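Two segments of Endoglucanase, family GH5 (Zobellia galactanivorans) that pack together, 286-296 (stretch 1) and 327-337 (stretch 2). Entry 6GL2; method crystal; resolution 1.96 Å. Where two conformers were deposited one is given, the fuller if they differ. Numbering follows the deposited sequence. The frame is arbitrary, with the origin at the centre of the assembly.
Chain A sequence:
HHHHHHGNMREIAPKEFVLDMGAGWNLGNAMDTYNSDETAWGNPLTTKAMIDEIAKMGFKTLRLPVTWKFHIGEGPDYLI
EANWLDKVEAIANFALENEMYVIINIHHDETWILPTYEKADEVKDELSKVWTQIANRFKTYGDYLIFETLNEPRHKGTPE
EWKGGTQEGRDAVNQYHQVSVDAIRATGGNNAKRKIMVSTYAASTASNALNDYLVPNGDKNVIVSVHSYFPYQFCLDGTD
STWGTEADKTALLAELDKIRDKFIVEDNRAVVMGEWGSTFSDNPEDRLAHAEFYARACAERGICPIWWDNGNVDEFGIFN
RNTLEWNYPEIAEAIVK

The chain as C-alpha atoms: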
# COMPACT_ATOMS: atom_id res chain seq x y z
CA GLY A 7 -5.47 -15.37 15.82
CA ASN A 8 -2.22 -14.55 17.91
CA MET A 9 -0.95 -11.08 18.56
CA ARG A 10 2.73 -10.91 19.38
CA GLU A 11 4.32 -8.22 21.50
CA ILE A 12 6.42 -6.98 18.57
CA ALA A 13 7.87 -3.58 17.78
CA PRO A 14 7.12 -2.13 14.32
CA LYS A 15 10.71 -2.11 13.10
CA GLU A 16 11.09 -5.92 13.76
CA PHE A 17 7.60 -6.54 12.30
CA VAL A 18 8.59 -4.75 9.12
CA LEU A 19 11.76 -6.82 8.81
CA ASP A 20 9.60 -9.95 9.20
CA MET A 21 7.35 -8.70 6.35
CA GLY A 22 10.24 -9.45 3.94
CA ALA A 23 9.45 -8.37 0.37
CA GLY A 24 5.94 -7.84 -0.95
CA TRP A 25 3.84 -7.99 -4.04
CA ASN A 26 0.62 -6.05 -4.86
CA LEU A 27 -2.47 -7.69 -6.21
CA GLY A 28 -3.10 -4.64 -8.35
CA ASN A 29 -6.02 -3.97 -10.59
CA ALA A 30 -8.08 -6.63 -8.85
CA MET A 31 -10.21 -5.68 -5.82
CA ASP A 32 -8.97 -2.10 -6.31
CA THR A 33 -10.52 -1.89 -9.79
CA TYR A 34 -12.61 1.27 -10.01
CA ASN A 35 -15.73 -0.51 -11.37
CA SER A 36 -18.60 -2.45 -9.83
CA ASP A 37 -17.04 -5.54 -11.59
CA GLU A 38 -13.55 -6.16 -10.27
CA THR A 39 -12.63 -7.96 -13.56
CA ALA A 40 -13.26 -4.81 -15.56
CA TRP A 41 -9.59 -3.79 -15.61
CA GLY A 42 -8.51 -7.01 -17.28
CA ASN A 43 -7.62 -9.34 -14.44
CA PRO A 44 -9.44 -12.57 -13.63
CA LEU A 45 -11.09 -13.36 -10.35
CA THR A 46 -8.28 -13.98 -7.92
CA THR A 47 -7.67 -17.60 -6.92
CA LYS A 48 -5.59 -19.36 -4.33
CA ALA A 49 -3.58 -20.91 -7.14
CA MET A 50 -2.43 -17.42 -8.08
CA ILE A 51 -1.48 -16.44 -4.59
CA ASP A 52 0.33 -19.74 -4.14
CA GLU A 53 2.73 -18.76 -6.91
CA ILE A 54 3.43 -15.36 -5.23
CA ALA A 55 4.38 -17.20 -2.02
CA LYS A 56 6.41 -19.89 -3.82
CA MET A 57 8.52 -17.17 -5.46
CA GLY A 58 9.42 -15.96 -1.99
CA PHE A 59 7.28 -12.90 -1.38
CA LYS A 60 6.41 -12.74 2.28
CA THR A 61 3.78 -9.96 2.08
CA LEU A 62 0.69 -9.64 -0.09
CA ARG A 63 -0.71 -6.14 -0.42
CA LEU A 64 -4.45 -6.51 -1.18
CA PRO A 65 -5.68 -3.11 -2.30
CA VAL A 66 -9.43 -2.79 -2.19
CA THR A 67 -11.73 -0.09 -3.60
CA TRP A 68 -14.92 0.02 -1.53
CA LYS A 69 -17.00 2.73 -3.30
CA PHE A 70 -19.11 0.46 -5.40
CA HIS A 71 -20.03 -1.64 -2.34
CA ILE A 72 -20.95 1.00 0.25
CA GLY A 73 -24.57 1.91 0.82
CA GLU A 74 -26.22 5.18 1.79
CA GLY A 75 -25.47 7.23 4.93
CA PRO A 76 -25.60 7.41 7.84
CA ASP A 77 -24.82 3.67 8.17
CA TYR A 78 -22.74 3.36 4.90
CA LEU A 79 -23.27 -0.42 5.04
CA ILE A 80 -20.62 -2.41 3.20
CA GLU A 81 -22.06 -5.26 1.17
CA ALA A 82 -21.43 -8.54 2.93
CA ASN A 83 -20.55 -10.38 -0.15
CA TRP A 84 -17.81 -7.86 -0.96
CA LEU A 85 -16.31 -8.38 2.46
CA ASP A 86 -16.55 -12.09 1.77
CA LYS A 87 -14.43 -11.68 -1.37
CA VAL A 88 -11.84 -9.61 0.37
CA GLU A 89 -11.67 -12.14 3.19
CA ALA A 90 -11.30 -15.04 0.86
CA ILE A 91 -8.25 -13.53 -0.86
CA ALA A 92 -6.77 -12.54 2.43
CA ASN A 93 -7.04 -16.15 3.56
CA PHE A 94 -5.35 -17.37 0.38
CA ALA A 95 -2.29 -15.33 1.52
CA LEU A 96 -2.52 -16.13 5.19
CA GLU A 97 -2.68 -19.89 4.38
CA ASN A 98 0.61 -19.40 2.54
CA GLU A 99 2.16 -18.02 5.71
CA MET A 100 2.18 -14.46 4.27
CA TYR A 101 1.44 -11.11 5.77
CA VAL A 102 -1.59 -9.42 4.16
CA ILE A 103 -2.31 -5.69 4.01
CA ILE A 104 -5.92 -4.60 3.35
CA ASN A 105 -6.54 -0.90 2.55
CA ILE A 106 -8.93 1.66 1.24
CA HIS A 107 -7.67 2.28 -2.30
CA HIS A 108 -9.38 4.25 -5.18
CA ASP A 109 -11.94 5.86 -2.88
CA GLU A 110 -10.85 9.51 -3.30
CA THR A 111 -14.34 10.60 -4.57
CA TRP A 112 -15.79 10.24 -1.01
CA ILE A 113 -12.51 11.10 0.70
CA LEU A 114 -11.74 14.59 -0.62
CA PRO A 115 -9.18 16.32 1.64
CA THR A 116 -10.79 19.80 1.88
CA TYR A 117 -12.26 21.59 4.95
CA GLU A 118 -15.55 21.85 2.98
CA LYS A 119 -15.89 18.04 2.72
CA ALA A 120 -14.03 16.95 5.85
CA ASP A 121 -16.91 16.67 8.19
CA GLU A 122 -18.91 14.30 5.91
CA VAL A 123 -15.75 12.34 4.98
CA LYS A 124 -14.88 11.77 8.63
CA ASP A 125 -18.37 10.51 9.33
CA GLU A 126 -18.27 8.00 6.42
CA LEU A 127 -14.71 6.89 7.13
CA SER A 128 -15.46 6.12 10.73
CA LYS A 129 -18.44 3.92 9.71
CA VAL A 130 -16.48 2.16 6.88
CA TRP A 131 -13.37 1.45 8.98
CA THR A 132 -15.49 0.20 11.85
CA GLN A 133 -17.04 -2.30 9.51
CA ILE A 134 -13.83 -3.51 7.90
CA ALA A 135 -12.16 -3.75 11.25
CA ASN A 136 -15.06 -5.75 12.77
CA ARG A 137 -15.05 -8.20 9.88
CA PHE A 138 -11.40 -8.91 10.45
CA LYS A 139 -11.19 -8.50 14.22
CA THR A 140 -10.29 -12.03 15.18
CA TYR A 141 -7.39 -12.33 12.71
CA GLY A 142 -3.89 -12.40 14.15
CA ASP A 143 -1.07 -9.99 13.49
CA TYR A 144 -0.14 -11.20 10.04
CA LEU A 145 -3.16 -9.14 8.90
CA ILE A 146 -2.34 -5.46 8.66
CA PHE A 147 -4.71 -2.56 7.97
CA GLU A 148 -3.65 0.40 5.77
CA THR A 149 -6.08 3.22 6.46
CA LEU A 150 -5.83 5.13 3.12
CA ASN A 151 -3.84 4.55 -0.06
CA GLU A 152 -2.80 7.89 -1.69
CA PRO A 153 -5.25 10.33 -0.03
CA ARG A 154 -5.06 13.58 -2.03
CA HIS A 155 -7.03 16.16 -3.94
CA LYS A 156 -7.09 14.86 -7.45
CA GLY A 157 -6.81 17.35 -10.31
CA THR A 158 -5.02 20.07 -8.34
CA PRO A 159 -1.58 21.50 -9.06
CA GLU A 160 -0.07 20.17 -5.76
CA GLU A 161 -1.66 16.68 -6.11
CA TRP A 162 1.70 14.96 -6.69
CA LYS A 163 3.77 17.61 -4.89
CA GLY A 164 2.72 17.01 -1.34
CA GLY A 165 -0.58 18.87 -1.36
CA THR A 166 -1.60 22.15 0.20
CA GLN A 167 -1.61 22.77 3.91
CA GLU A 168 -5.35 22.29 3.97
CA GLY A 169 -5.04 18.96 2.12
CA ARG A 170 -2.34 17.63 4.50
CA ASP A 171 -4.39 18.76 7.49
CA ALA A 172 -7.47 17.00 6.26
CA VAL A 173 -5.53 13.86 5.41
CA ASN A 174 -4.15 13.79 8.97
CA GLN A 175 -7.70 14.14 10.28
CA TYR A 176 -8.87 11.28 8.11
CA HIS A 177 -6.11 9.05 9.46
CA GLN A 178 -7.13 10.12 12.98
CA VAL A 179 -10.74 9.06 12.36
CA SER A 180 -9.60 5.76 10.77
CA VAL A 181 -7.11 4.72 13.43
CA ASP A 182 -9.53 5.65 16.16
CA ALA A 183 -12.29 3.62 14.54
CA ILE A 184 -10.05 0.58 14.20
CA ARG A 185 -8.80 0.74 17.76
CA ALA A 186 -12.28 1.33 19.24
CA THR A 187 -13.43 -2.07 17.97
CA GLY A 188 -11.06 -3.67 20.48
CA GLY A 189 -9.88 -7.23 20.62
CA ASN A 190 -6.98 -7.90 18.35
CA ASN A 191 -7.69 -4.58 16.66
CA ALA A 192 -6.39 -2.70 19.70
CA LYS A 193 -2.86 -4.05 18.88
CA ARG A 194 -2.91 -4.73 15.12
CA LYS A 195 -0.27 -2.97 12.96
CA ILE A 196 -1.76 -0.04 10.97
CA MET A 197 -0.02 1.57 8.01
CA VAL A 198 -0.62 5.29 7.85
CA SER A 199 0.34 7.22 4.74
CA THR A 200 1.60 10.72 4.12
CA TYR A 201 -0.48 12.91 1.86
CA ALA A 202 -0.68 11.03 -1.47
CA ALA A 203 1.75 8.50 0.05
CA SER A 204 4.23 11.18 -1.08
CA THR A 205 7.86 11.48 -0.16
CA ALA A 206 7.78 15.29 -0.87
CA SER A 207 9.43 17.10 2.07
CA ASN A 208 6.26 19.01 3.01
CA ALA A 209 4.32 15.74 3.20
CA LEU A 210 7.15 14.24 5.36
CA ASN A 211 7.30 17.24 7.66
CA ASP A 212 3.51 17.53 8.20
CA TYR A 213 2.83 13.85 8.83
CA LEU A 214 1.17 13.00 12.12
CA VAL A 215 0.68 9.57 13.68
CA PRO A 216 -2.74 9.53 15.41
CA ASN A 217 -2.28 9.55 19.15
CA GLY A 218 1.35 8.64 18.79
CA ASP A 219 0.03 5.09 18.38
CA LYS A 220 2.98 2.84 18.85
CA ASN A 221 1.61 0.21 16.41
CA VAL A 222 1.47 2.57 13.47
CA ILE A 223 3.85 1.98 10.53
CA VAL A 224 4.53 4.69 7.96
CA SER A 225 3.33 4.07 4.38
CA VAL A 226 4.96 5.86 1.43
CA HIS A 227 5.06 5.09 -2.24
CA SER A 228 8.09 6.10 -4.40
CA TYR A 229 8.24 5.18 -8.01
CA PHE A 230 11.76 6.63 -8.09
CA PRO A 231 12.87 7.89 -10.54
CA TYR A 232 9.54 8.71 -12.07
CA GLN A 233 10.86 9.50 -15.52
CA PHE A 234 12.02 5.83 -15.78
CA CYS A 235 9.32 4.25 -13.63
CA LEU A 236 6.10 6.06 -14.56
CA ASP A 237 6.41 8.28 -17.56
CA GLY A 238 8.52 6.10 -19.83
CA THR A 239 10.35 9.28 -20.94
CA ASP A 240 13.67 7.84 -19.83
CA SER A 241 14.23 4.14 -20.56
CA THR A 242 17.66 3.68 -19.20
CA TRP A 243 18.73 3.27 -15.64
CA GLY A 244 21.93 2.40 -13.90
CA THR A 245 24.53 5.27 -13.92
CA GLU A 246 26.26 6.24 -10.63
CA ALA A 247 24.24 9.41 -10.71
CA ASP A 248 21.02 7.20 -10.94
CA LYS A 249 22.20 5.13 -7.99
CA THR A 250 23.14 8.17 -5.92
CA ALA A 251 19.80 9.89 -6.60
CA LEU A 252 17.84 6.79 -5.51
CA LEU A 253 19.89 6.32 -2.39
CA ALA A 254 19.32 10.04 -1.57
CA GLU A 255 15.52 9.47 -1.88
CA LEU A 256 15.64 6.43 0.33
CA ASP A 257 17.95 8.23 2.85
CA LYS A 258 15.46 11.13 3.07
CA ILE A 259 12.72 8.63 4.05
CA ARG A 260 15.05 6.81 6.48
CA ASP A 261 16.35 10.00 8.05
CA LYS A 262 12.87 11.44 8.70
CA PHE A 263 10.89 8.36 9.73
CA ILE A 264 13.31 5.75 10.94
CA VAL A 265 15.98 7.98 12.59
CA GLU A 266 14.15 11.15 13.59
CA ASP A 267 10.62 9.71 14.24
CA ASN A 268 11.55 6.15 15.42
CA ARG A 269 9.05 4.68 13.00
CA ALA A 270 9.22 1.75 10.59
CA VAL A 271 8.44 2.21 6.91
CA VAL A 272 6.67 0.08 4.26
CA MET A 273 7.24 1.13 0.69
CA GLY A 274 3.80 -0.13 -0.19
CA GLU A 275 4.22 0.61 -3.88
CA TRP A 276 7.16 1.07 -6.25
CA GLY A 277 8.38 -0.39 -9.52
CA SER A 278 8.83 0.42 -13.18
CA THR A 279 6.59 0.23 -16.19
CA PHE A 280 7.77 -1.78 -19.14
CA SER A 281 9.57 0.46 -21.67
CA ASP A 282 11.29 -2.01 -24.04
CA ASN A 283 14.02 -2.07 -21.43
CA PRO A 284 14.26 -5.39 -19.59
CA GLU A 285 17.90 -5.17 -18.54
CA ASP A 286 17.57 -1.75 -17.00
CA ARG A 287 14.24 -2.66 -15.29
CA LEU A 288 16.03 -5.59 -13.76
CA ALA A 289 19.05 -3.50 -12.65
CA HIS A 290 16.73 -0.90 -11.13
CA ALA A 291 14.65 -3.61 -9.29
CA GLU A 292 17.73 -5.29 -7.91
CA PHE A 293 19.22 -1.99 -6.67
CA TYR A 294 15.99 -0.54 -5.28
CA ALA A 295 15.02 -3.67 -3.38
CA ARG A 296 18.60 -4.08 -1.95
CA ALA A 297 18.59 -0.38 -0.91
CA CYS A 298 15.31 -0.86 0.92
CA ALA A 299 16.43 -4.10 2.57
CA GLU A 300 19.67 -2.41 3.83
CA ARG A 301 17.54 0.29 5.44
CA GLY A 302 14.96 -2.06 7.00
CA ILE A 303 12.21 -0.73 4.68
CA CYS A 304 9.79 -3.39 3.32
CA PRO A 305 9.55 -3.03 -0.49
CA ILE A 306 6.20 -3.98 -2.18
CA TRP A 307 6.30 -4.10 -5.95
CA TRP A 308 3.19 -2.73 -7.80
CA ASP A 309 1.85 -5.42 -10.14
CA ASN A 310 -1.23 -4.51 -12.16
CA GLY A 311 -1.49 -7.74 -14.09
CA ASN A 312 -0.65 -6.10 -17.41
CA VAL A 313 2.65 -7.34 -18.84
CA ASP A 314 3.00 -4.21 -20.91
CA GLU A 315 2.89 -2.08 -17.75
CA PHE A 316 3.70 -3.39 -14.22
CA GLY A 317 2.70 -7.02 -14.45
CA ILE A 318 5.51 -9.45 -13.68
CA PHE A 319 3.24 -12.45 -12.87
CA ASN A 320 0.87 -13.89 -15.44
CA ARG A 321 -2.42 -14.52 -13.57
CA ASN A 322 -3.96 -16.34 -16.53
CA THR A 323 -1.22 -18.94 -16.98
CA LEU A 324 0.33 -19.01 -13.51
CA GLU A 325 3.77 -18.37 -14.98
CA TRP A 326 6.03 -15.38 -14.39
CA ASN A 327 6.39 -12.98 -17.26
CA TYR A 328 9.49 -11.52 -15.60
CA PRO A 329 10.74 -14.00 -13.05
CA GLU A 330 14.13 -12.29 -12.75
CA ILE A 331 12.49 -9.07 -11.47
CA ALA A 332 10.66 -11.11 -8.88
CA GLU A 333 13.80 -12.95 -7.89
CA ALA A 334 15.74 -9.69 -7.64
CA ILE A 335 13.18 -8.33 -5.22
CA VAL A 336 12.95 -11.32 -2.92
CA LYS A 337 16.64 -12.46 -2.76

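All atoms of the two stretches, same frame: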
# COMPACT_ATOMS: atom_id res chain seq x y z
N ASP A 286 17.53 -2.89 -17.92
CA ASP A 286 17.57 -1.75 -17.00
C ASP A 286 16.46 -1.87 -15.95
O ASP A 286 16.68 -1.50 -14.79
CB ASP A 286 17.61 -0.38 -17.72
CG ASP A 286 18.97 -0.05 -18.43
OD1 ASP A 286 19.93 -0.85 -18.47
OD2 ASP A 286 18.98 1.07 -18.99
N ARG A 287 15.27 -2.39 -16.29
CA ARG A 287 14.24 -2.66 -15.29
C ARG A 287 14.76 -3.59 -14.22
O ARG A 287 14.52 -3.46 -13.06
CB ARG A 287 12.96 -3.23 -15.85
CG ARG A 287 12.11 -2.30 -16.60
CD ARG A 287 10.86 -3.06 -16.97
NE ARG A 287 9.77 -3.23 -16.02
CZ ARG A 287 8.74 -4.07 -16.14
NH1 ARG A 287 8.81 -5.10 -16.91
NH2 ARG A 287 7.59 -3.88 -15.45
N LEU A 288 15.48 -4.65 -14.65
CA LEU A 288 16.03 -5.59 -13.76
C LEU A 288 17.10 -4.97 -12.84
O LEU A 288 17.12 -5.21 -11.60
CB LEU A 288 16.70 -6.78 -14.51
CG LEU A 288 17.29 -7.88 -13.65
CD1 LEU A 288 16.33 -8.47 -12.60
CD2 LEU A 288 17.90 -8.97 -14.56
N ALA A 289 18.03 -4.20 -13.43
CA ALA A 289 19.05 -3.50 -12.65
C ALA A 289 18.43 -2.56 -11.61
O ALA A 289 18.84 -2.54 -10.49
CB ALA A 289 19.98 -2.68 -13.55
N HIS A 290 17.43 -1.83 -12.01
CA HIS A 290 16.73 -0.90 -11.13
C HIS A 290 16.04 -1.69 -9.99
O HIS A 290 16.14 -1.33 -8.81
CB HIS A 290 15.70 -0.12 -11.93
CG HIS A 290 14.83 0.72 -11.07
ND1 HIS A 290 13.61 0.26 -10.59
CD2 HIS A 290 14.96 2.03 -10.63
CE1 HIS A 290 13.05 1.24 -9.93
NE2 HIS A 290 13.92 2.29 -9.83
N ALA A 291 15.34 -2.81 -10.31
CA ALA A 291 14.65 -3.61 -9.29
C ALA A 291 15.61 -4.14 -8.27
O ALA A 291 15.37 -4.11 -7.04
CB ALA A 291 13.75 -4.68 -9.96
N GLU A 292 16.70 -4.72 -8.79
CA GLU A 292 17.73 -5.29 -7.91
C GLU A 292 18.26 -4.24 -6.91
O GLU A 292 18.39 -4.48 -5.72
CB GLU A 292 18.93 -5.77 -8.80
CG GLU A 292 18.77 -7.12 -9.53
CD GLU A 292 19.82 -7.44 -10.56
OE1 GLU A 292 20.61 -6.51 -10.91
OE2 GLU A 292 19.83 -8.61 -11.07
N PHE A 293 18.57 -3.06 -7.46
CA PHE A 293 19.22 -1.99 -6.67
C PHE A 293 18.25 -1.37 -5.64
O PHE A 293 18.52 -1.17 -4.49
CB PHE A 293 19.73 -0.89 -7.58
CG PHE A 293 20.60 0.12 -6.87
CD1 PHE A 293 22.00 -0.05 -6.70
CD2 PHE A 293 20.02 1.23 -6.27
CE1 PHE A 293 22.75 0.91 -6.04
CE2 PHE A 293 20.81 2.20 -5.58
CZ PHE A 293 22.17 2.02 -5.46
N TYR A 294 17.03 -1.15 -6.15
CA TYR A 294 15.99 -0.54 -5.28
C TYR A 294 15.72 -1.44 -4.07
O TYR A 294 15.62 -1.03 -2.94
CB TYR A 294 14.77 -0.22 -6.20
CG TYR A 294 13.69 0.66 -5.55
CD1 TYR A 294 12.97 0.19 -4.47
CD2 TYR A 294 13.35 1.90 -6.06
CE1 TYR A 294 11.99 0.94 -3.87
CE2 TYR A 294 12.38 2.67 -5.46
CZ TYR A 294 11.63 2.16 -4.36
OH TYR A 294 10.67 2.93 -3.75
N ALA A 295 15.42 -2.73 -4.41
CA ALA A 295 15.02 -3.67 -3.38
C ALA A 295 16.17 -3.83 -2.34
O ALA A 295 15.94 -3.85 -1.12
CB ALA A 295 14.61 -5.01 -3.98
N ARG A 296 17.40 -3.95 -2.82
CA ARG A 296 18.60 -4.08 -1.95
C ARG A 296 18.68 -2.83 -1.05
O ARG A 296 18.91 -2.93 0.12
CB ARG A 296 19.87 -4.28 -2.79
CG ARG A 296 21.22 -4.09 -2.07
CD ARG A 296 22.43 -4.20 -3.03
NE ARG A 296 23.69 -4.26 -2.26
CZ ARG A 296 24.33 -5.38 -1.93
NH1 ARG A 296 23.98 -6.54 -2.43
NH2 ARG A 296 25.42 -5.30 -1.17
N ASN A 327 5.95 -13.67 -16.07
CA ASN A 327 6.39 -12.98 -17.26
C ASN A 327 7.85 -12.57 -17.10
O ASN A 327 8.65 -12.69 -18.01
CB ASN A 327 5.45 -11.77 -17.55
CG ASN A 327 3.97 -12.23 -17.87
OD1 ASN A 327 3.77 -13.24 -18.45
ND2 ASN A 327 3.01 -11.55 -17.30
N TYR A 328 8.20 -12.02 -15.93
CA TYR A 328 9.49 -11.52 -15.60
C TYR A 328 10.06 -12.05 -14.31
O TYR A 328 10.13 -11.36 -13.29
CB TYR A 328 9.57 -9.98 -15.65
CG TYR A 328 9.25 -9.43 -17.02
CD1 TYR A 328 10.14 -9.67 -18.07
CD2 TYR A 328 8.11 -8.68 -17.33
CE1 TYR A 328 9.90 -9.19 -19.32
CE2 TYR A 328 7.83 -8.20 -18.61
CZ TYR A 328 8.73 -8.50 -19.64
OH TYR A 328 8.43 -7.97 -20.88
N PRO A 329 10.34 -13.37 -14.31
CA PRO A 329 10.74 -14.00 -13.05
C PRO A 329 12.00 -13.36 -12.45
O PRO A 329 12.15 -13.39 -11.24
CB PRO A 329 11.00 -15.43 -13.44
CG PRO A 329 11.26 -15.42 -14.88
CD PRO A 329 10.39 -14.33 -15.44
N GLU A 330 12.89 -12.83 -13.30
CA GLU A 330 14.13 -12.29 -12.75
C GLU A 330 13.90 -11.02 -11.95
O GLU A 330 14.59 -10.78 -11.00
CB GLU A 330 15.16 -12.05 -13.85
CG GLU A 330 15.53 -13.30 -14.61
CD GLU A 330 15.70 -14.49 -13.69
OE1 GLU A 330 16.65 -14.47 -12.85
OE2 GLU A 330 14.85 -15.44 -13.75
N ILE A 331 12.88 -10.21 -12.31
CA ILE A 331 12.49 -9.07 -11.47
C ILE A 331 12.07 -9.57 -10.12
O ILE A 331 12.43 -9.02 -9.10
CB ILE A 331 11.45 -8.13 -12.15
CG1 ILE A 331 12.03 -7.47 -13.41
CG2 ILE A 331 10.89 -7.09 -11.16
CD1 ILE A 331 11.07 -6.65 -14.25
N ALA A 332 11.15 -10.57 -10.15
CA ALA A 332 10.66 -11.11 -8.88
C ALA A 332 11.80 -11.61 -7.98
O ALA A 332 11.86 -11.33 -6.80
CB ALA A 332 9.59 -12.18 -9.10
N GLU A 333 12.68 -12.35 -8.65
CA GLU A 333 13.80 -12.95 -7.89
C GLU A 333 14.71 -11.88 -7.35
O GLU A 333 15.20 -12.01 -6.24
CB GLU A 333 14.54 -13.94 -8.79
CG GLU A 333 13.78 -15.25 -8.94
CD GLU A 333 14.08 -16.01 -10.22
OE1 GLU A 333 15.11 -15.69 -10.84
OE2 GLU A 333 13.32 -16.92 -10.59
N ALA A 334 14.89 -10.79 -8.08
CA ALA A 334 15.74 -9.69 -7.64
C ALA A 334 15.16 -8.98 -6.46
O ALA A 334 15.92 -8.50 -5.58
CB ALA A 334 15.85 -8.68 -8.76
N ILE A 335 13.85 -8.94 -6.34
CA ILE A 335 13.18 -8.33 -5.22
C ILE A 335 13.21 -9.17 -3.93
O ILE A 335 13.37 -8.64 -2.81
CB ILE A 335 11.75 -7.93 -5.57
CG1 ILE A 335 11.72 -6.95 -6.71
CG2 ILE A 335 11.02 -7.33 -4.35
CD1 ILE A 335 10.38 -6.99 -7.37
N VAL A 336 13.04 -10.48 -4.09
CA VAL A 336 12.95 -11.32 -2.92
C VAL A 336 14.32 -11.82 -2.41
O VAL A 336 14.39 -12.26 -1.23
CB VAL A 336 12.04 -12.55 -3.21
CG1 VAL A 336 10.59 -12.18 -3.62
CG2 VAL A 336 12.56 -13.44 -4.25
N LYS A 337 15.35 -11.89 -3.25
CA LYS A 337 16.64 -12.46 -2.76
C LYS A 337 17.24 -11.63 -1.65
O LYS A 337 16.93 -10.47 -1.37
CB LYS A 337 17.63 -12.59 -3.90
CG LYS A 337 18.08 -11.28 -4.44
CD LYS A 337 19.00 -11.47 -5.64
CE LYS A 337 19.75 -10.24 -6.08
NZ LYS A 337 20.47 -10.55 -7.38
O HOH W 1 18.16 -7.03 -4.68
O HOH W 2 19.07 -10.34 -9.35
O HOH W 3 14.37 -6.95 -1.02

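Two helices that run side by side in nearly the same direction can approach closely where small side chains face each other, and the contact between residues 286-296 and 329-336 of this endoglucanase is a compact example. The axes come within 8.1 Å and their N-to-C directions differ by only 16°, so the two helices stay side by side over the roughly two turns of the second one. No direct hydrogen bond crosses between the stretches; the contact rests on apolar packing, with water joining polar groups along it.

Walking along the second stretch, the contact begins at Tyr328, the N-cap residue just before the helix. Its side chain meets the guanidinium of Arg287, with CD2 of Tyr328 3.7 Å from NH1 of Arg287. The tyrosine carbon lies at the edge of the guanidinium, near its plane, while the approach to the tyrosine ring is oblique, so this is not a stack. Arg287 NE and NH2 are hydrogen-bonded elsewhere in the structure, so those two nitrogens are already satisfied.

Glu330 starts toward the first helix, but the end of its side chain leads away. What it offers its neighbour is mainly its near end: CD1 of Leu288 lies 3.3 Å from the backbone O of Glu330 and 4.0 Å from its CB. That carbonyl oxygen accepts a hydrogen bond from Ala334 N, one turn on, so its polar need is met within the helix even as a methyl group rests against it.

Ile331 has the largest area covered by the partner helix. Its CA-to-CB bond points sideways, yet the side chain, with chi1 m and chi2 t, brings its end nearer. CD1 lies over one face of the Arg287 guanidinium, 3.8 Å from NH1 of Arg287, and CG2 packs 3.9 Å from CB of Ala291. A single isoleucine thus touches residues one turn apart on the first helix.

Ala334 marks the closest CA-CA approach in the register, its CA 4.8 Å from CA of Glu292. Its CB points toward the first helix and meets CD1 of Leu288 at 3.9 Å and the aliphatic CG of Glu292 at 3.4 Å. With nothing beyond CB, Ala334 fits where the CA atoms come nearest. Beside it, water 1 lies 2.8 Å from Ala334 O and 2.8 Å from Glu292 O, placed to bridge the two carbonyls, although it has more acceptors in reach than protons to give.

At Ile335 the small residue is on the other side: CB of Ala295 lies 3.8 Å from CA of Ile335 and 4.3 Å from its CG2. Water 3 donates to Ile335 O at 2.7 Å and, weakly, to Ala295 O at 3.5 Å.

Lys337 closes the contact at its exposed margin. Its extended side chain brings NZ to 4.2 Å from OE2 of Glu292, beyond salt-bridge range, but water 2 fills the gap, accepting from Lys337 NZ at 2.4 Å and donating to Glu292 OE2 at 2.6 Å.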